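Local coordinates for protein cyclic nucleotide-gated potassium channel mll3241 (PDB 4MUV) that forms a potassium channel of the bacterial cell membrane that cAMP activates by binding to its cytoplasmic cyclic nucleotide-binding domain, the part described here, at residues Ala19-Phe23 with Phe60-Glu64; Gly56-Phe60 with Leu106-Ser111. The protein carries 3 engineered substitutions. One frame throughout, in Å; residues are numbered along the deposited sequence. Where two conformers were deposited one is given.

How the contacts relate
Both contacts lie in the cytoplasmic cyclic nucleotide-binding domain and are built on the same strand, 58-64, sharing Phe60. Their centres are about 12 Å apart. Along the chain, 19-23 comes first, in the loop between helices 13-17 and 28-37; then 56-60 runs into 60-64, and 106-111 follows, the end of strand 104-110 and the first residue of helix 111-120. Contact 2 pairs 58-64 with its antiparallel neighbour; contact 1 lays the loop after helix 13-17 against side chains of that same strand. The two meet: Phe61 N lies 2.9 Å from Leu107 O, a probable hydrogen bond, and Phe61 CE1 is 4.1 Å from Leu109 CD2. Strand 58-64 thus ties that loop to the nucleotide-binding beta roll.

Contact 1 (Ala19-Phe23 with Phe60-Glu64)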
ATOM      1  N   ALA A  19       2.596 -10.014  -8.055  1.00 12.97           N
ATOM      2  CA  ALA A  19       2.208 -10.458  -6.712  1.00 13.58           C
ATOM      3  C   ALA A  19       1.045  -9.654  -6.090  1.00 14.30           C
ATOM      4  O   ALA A  19       0.715  -9.850  -4.919  1.00 16.91           O
ATOM      5  CB  ALA A  19       3.417 -10.407  -5.788  1.00 14.97           C
ATOM      6  N   VAL A  20       0.412  -8.779  -6.851  1.00 14.54           N
ATOM      7  CA  VAL A  20      -0.686  -7.947  -6.333  1.00 14.46           C
ATOM      8  C   VAL A  20      -1.998  -8.325  -7.002  1.00 14.05           C
ATOM      9  O   VAL A  20      -2.300  -7.821  -8.071  1.00 13.68           O
ATOM     10  CB  VAL A  20      -0.410  -6.435  -6.558  1.00 15.36           C
ATOM     11  CG1 VAL A  20      -1.534  -5.574  -5.937  1.00 16.32           C
ATOM     12  CG2 VAL A  20       0.923  -6.051  -5.948  1.00 17.75           C
ATOM     13  N   PRO A  21      -2.805  -9.173  -6.340  1.00 16.68           N
ATOM     14  CA  PRO A  21      -4.043  -9.623  -6.976  1.00 17.00           C
ATOM     15  C   PRO A  21      -4.973  -8.491  -7.348  1.00 14.65           C
ATOM     16  O   PRO A  21      -5.680  -8.589  -8.347  1.00 16.13           O
ATOM     17  CB  PRO A  21      -4.700 -10.478  -5.892  1.00 20.75           C
ATOM     18  CG  PRO A  21      -3.585 -10.968  -5.084  1.00 20.90           C
ATOM     19  CD  PRO A  21      -2.600  -9.842  -5.044  1.00 18.46           C
ATOM     20  N   LEU A  22      -4.976  -7.432  -6.556  1.00 16.40           N
ATOM     21  CA  LEU A  22      -5.857  -6.312  -6.816  1.00 17.46           C
ATOM     22  C   LEU A  22      -5.717  -5.809  -8.246  1.00 18.26           C
ATOM     23  O   LEU A  22      -6.696  -5.385  -8.855  1.00 20.49           O
ATOM     24  CB  LEU A  22      -5.577  -5.166  -5.837  1.00 18.22           C
ATOM     25  CG  LEU A  22      -6.573  -4.011  -5.847  1.00 18.87           C
ATOM     26  CD1 LEU A  22      -7.959  -4.497  -5.387  1.00 19.68           C
ATOM     27  CD2 LEU A  22      -6.079  -2.897  -4.925  1.00 19.34           C
ATOM     28  N   PHE A  23      -4.501  -5.870  -8.776  1.00 18.05           N
ATOM     29  CA  PHE A  23      -4.213  -5.248 -10.069  1.00 18.65           C
ATOM     30  C   PHE A  23      -4.423  -6.182 -11.245  1.00 15.31           C
ATOM     31  O   PHE A  23      -4.338  -5.744 -12.382  1.00 15.87           O
ATOM     32  CB  PHE A  23      -2.792  -4.701 -10.094  1.00 20.85           C
ATOM     33  CG  PHE A  23      -2.552  -3.536  -9.137  1.00 22.42           C
ATOM     34  CD1 PHE A  23      -3.598  -2.745  -8.680  1.00 23.74           C
ATOM     35  CD2 PHE A  23      -1.276  -3.251  -8.709  1.00 24.93           C
ATOM     36  CE1 PHE A  23      -3.381  -1.679  -7.801  1.00 24.32           C
ATOM     37  CE2 PHE A  23      -1.026  -2.197  -7.828  1.00 22.45           C
ATOM     38  CZ  PHE A  23      -2.084  -1.404  -7.369  1.00 22.92           C
ATOM     39  N   PHE A  60       0.755   1.313   0.445  1.00  7.36           N
ATOM     40  CA  PHE A  60       1.778   0.309   0.195  1.00  7.51           C
ATOM     41  C   PHE A  60       1.136  -1.032  -0.131  1.00  7.42           C
ATOM     42  O   PHE A  60       0.169  -1.453   0.525  1.00  8.81           O
ATOM     43  CB  PHE A  60       2.646   0.117   1.421  1.00  9.18           C
ATOM     44  CG  PHE A  60       3.301   1.375   1.913  1.00 10.56           C
ATOM     45  CD1 PHE A  60       4.547   1.743   1.440  1.00 12.37           C
ATOM     46  CD2 PHE A  60       2.693   2.155   2.871  1.00 11.40           C
ATOM     47  CE1 PHE A  60       5.172   2.888   1.890  1.00 14.67           C
ATOM     48  CE2 PHE A  60       3.311   3.313   3.335  1.00 13.98           C
ATOM     49  CZ  PHE A  60       4.552   3.675   2.841  1.00 15.50           C
ATOM     50  N   PHE A  61       1.689  -1.714  -1.139  1.00  7.69           N
ATOM     51  CA  PHE A  61       1.319  -3.081  -1.507  1.00  7.94           C
ATOM     52  C   PHE A  61       2.459  -3.984  -1.097  1.00  8.26           C
ATOM     53  O   PHE A  61       3.599  -3.785  -1.492  1.00  9.46           O
ATOM     54  CB  PHE A  61       1.053  -3.162  -3.008  1.00  8.85           C
ATOM     55  CG  PHE A  61      -0.066  -2.273  -3.417  1.00  9.34           C
ATOM     56  CD1 PHE A  61       0.163  -0.948  -3.716  1.00  9.80           C
ATOM     57  CD2 PHE A  61      -1.367  -2.745  -3.429  1.00  9.14           C
ATOM     58  CE1 PHE A  61      -0.879  -0.123  -4.043  1.00 11.58           C
ATOM     59  CE2 PHE A  61      -2.416  -1.907  -3.737  1.00 10.50           C
ATOM     60  CZ  PHE A  61      -2.169  -0.596  -4.051  1.00 12.99           C
ATOM     61  N   VAL A  62       2.153  -4.992  -0.276  1.00  8.19           N
ATOM     62  CA  VAL A  62       3.188  -5.936   0.162  1.00  8.97           C
ATOM     63  C   VAL A  62       3.442  -6.943  -0.951  1.00  8.65           C
ATOM     64  O   VAL A  62       2.507  -7.558  -1.471  1.00 10.24           O
ATOM     65  CB  VAL A  62       2.768  -6.697   1.433  1.00  8.82           C
ATOM     66  CG1 VAL A  62       3.855  -7.634   1.888  1.00  8.94           C
ATOM     67  CG2 VAL A  62       2.419  -5.724   2.551  1.00 10.32           C
ATOM     68  N   VAL A  63       4.707  -7.112  -1.340  1.00  9.47           N
ATOM     69  CA  VAL A  63       5.024  -8.003  -2.447  1.00 10.06           C
ATOM     70  C   VAL A  63       6.012  -9.101  -2.102  1.00 13.13           C
ATOM     71  O   VAL A  63       6.046 -10.080  -2.829  1.00 14.17           O
ATOM     72  CB  VAL A  63       5.393  -7.197  -3.750  1.00 11.67           C
ATOM     73  CG1 VAL A  63       4.153  -6.500  -4.332  1.00 12.54           C
ATOM     74  CG2 VAL A  63       6.469  -6.188  -3.514  1.00 12.50           C
ATOM     75  N   GLU A  64       6.782  -8.947  -1.022  1.00 12.36           N
ATOM     76  CA  GLU A  64       7.677  -9.994  -0.499  1.00 12.65           C
ATOM     77  C   GLU A  64       7.798  -9.764   1.001  1.00 10.87           C
ATOM     78  O   GLU A  64       7.894  -8.617   1.437  1.00 11.51           O
ATOM     79  CB  GLU A  64       9.096  -9.920  -1.105  1.00 13.40           C
ATOM     80  CG  GLU A  64       9.192  -9.943  -2.638  1.00 15.81           C
ATOM     81  CD  GLU A  64      10.614  -9.773  -3.155  1.00 16.97           C
ATOM     82  OE1 GLU A  64      11.397  -8.974  -2.586  1.00 17.10           O
ATOM     83  OE2 GLU A  64      10.946 -10.417  -4.155  1.00 17.44           O
TER
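This is a buried apolar contact between the loop that follows helix 13-17 and strand 58-64 of the beta roll. Phe61 is central. The edge of the Phe23 ring points at the face of Phe61, an edge-to-face pair inclined at 52°, with centroids 4.8 Å apart and Phe23 CZ 3.4 Å from Phe61 CZ. Leu22 lies at the edge of the Phe61 ring, near its plane, with Leu22 CD2 4.0 Å from CE2, and Val20 CG1 reaches Phe61 CD2 at 3.8 Å. Further along the strand, Val20 CG2 packs on Val63 CG1 at 3.6 Å, with Ala19 CB 4.2 Å from that same CG1. Phe23 N bonds to Val20 O (3.0 Å), closing a turn, and Val20, Leu22 and Phe23 all contact Phe61. Phe128 of helix 122-139 touches both Leu22 and Phe61, so the C-terminal helix joins this core. With side-chain contacts all apolar and no hydrogen bond or salt bridge between the segments, the loop is held to the roll by shape and hydrophobic burial.

Contact 2 (Gly56-Phe60 with Leu106-Ser111); sequences GDRMF and LLSLHS
Residues 58-60 and 106-110 are extended and antiparallel, their axes 4.6 Å apart at closest approach and their directions at 156°. Met59 faces Leu109 as the hydrogen-bonded pair: Met59 N to Leu109 O and Leu109 N to Met59 O, both 2.8 Å. Arg58 with His110 and Phe60 with Ser108 are the non-hydrogen-bonded pairs around it. Beyond them Ser111 N, starting helix 111-120, bonds to Asp57 O at 2.9 Å, with His110 as N-cap. These are the two central strands of one sheet of the cupin-like beta roll of cyclic nucleotide-binding domains. On the face of Arg58 and Phe60, Arg58 (chi1 p, chi2 t, chi3 p) forms a salt bridge with Asp57, NE to OD1 2.7 Å. His110 CE1 lies over the guanidinium, 3.9 Å from NH1. A water joins Arg58 NH1 and Ser108 OG, 2.9 Å from each. Phe60 (chi1 m) sets CD1 3.7 Å from Leu106 CD1. On the other face, Met59 (p, t, m) packs CG 4.2 Å from CB of Leu109 (t, p).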
ATOM      1  N   GLY A  56      -0.747  10.819   6.382  1.00 13.80           N
ATOM      2  CA  GLY A  56      -0.485   9.798   5.385  1.00 14.23           C
ATOM      3  C   GLY A  56      -0.574  10.387   3.994  1.00 15.41           C
ATOM      4  O   GLY A  56      -1.540  11.052   3.664  1.00 20.20           O
ATOM      5  N   ASP A  57       0.443  10.140   3.183  1.00 13.07           N
ATOM      6  CA  ASP A  57       0.511  10.662   1.822  1.00 13.52           C
ATOM      7  C   ASP A  57       0.795   9.572   0.810  1.00 12.33           C
ATOM      8  O   ASP A  57       1.074   9.873  -0.341  1.00 13.30           O
ATOM      9  CB  ASP A  57       1.601  11.740   1.732  1.00 18.82           C
ATOM     10  CG  ASP A  57       2.984  11.182   2.008  1.00 22.16           C
ATOM     11  OD1 ASP A  57       3.069  10.009   2.443  1.00 25.51           O
ATOM     12  OD2 ASP A  57       3.988  11.935   1.853  1.00 27.10           O
ATOM     13  N   ARG A  58       0.714   8.320   1.228  1.00 12.20           N
ATOM     14  CA  ARG A  58       0.928   7.203   0.322  1.00 11.03           C
ATOM     15  C   ARG A  58       0.355   5.935   0.921  1.00  9.31           C
ATOM     16  O   ARG A  58      -0.004   5.890   2.096  1.00 10.11           O
ATOM     17  CB  ARG A  58       2.415   7.026   0.087  1.00 12.29           C
ATOM     18  CG  ARG A  58       3.153   6.596   1.333  1.00 13.06           C
ATOM     19  CD  ARG A  58       4.625   6.918   1.277  1.00 16.48           C
ATOM     20  NE  ARG A  58       4.839   8.351   1.314  1.00 18.21           N
ATOM     21  CZ  ARG A  58       5.990   8.948   1.038  1.00 22.18           C
ATOM     22  NH1 ARG A  58       7.060   8.236   0.704  1.00 23.67           N
ATOM     23  NH2 ARG A  58       6.067  10.264   1.100  1.00 24.43           N
ATOM     24  N   MET A  59       0.247   4.896   0.103  1.00  8.13           N
ATOM     25  CA  MET A  59      -0.089   3.568   0.614  1.00  7.75           C
ATOM     26  C   MET A  59       0.875   2.561   0.008  1.00  7.73           C
ATOM     27  O   MET A  59       1.731   2.919  -0.813  1.00  8.84           O
ATOM     28  CB  MET A  59      -1.547   3.184   0.362  1.00  7.82           C
ATOM     29  CG  MET A  59      -1.878   2.992  -1.095  1.00 10.20           C
ATOM     30  SD  MET A  59      -3.459   2.175  -1.378  1.00 11.79           S
ATOM     31  CE  MET A  59      -3.093   0.543  -0.746  1.00 11.71           C
ATOM     32  N   PHE A  60       0.755   1.313   0.445  1.00  7.36           N
ATOM     33  CA  PHE A  60       1.778   0.309   0.195  1.00  7.51           C
ATOM     34  C   PHE A  60       1.136  -1.032  -0.131  1.00  7.42           C
ATOM     35  O   PHE A  60       0.169  -1.453   0.525  1.00  8.81           O
ATOM     36  CB  PHE A  60       2.646   0.117   1.421  1.00  9.18           C
ATOM     37  CG  PHE A  60       3.301   1.375   1.913  1.00 10.56           C
ATOM     38  CD1 PHE A  60       4.547   1.743   1.440  1.00 12.37           C
ATOM     39  CD2 PHE A  60       2.693   2.155   2.871  1.00 11.40           C
ATOM     40  CE1 PHE A  60       5.172   2.888   1.890  1.00 14.67           C
ATOM     41  CE2 PHE A  60       3.311   3.313   3.335  1.00 13.98           C
ATOM     42  CZ  PHE A  60       4.552   3.675   2.841  1.00 15.50           C
ATOM     43  N   LEU A 106       7.903  -3.657  -0.643  1.00  9.07           N
ATOM     44  CA  LEU A 106       6.666  -2.925  -0.821  1.00  9.24           C
ATOM     45  C   LEU A 106       6.687  -2.206  -2.152  1.00  8.84           C
ATOM     46  O   LEU A 106       7.734  -1.776  -2.610  1.00 10.82           O
ATOM     47  CB  LEU A 106       6.552  -1.846   0.264  1.00 10.53           C
ATOM     48  CG  LEU A 106       6.697  -2.257   1.707  1.00  9.10           C
ATOM     49  CD1 LEU A 106       6.729  -1.058   2.639  1.00 10.13           C
ATOM     50  CD2 LEU A 106       5.580  -3.190   2.097  1.00 10.03           C
ATOM     51  N   LEU A 107       5.515  -2.036  -2.739  1.00  8.86           N
ATOM     52  CA  LEU A 107       5.302  -1.069  -3.815  1.00  8.38           C
ATOM     53  C   LEU A 107       4.522   0.100  -3.208  1.00  8.15           C
ATOM     54  O   LEU A 107       3.397  -0.066  -2.743  1.00  9.43           O
ATOM     55  CB  LEU A 107       4.551  -1.699  -4.994  1.00  8.48           C
ATOM     56  CG  LEU A 107       5.304  -2.821  -5.707  1.00  9.80           C
ATOM     57  CD1 LEU A 107       4.392  -3.548  -6.663  1.00 11.15           C
ATOM     58  CD2 LEU A 107       6.488  -2.261  -6.466  1.00 12.91           C
ATOM     59  N   SER A 108       5.148   1.277  -3.211  1.00  7.41           N
ATOM     60  CA  SER A 108       4.577   2.501  -2.650  0.59  7.49           C
ATOM     61  C   SER A 108       3.824   3.280  -3.704  1.00  8.02           C
ATOM     62  O   SER A 108       4.359   3.501  -4.788  1.00  9.76           O
ATOM     63  CB  SER A 108       5.705   3.375  -2.083  0.59  8.65           C
ATOM     64  OG  SER A 108       5.217   4.582  -1.534  0.59  9.68           O
ATOM     65  N   LEU A 109       2.619   3.701  -3.367  1.00  8.36           N
ATOM     66  CA  LEU A 109       1.758   4.458  -4.252  1.00  8.95           C
ATOM     67  C   LEU A 109       1.431   5.781  -3.582  1.00  9.29           C
ATOM     68  O   LEU A 109       0.800   5.814  -2.524  1.00  9.37           O
ATOM     69  CB  LEU A 109       0.468   3.682  -4.484  1.00 10.38           C
ATOM     70  CG  LEU A 109      -0.543   4.309  -5.437  1.00 12.09           C
ATOM     71  CD1 LEU A 109       0.030   4.306  -6.845  1.00 15.18           C
ATOM     72  CD2 LEU A 109      -1.872   3.561  -5.404  1.00 15.05           C
ATOM     73  N   HIS A 110       1.891   6.875  -4.179  1.00  9.51           N
ATOM     74  CA  HIS A 110       1.642   8.189  -3.616  1.00 10.52           C
ATOM     75  C   HIS A 110       0.178   8.584  -3.780  1.00  8.73           C
ATOM     76  O   HIS A 110      -0.524   8.110  -4.664  1.00  8.89           O
ATOM     77  CB  HIS A 110       2.558   9.210  -4.259  1.00 16.69           C
ATOM     78  CG  HIS A 110       3.955   9.187  -3.726  1.00 23.07           C
ATOM     79  ND1 HIS A 110       4.653   8.022  -3.470  1.00 26.53           N
ATOM     80  CD2 HIS A 110       4.792  10.199  -3.410  1.00 27.16           C
ATOM     81  CE1 HIS A 110       5.860   8.320  -3.028  1.00 27.88           C
ATOM     82  NE2 HIS A 110       5.967   9.634  -2.976  1.00 30.55           N
ATOM     83  N   SER A 111      -0.283   9.472  -2.917  1.00 10.55           N
ATOM     84  CA  SER A 111      -1.678   9.882  -2.875  0.57 10.82           C
ATOM     85  C   SER A 111      -2.240  10.298  -4.234  1.00 10.80           C
ATOM     86  O   SER A 111      -3.333   9.900  -4.594  1.00 10.62           O
ATOM     87  CB  SER A 111      -1.869  11.009  -1.860  0.57 12.12           C
ATOM     88  OG  SER A 111      -3.244  11.317  -1.737  0.57 12.80           O
TER
HETATM   89  O   HOH W   1       7.508   5.377   0.141  0.61 22.49           O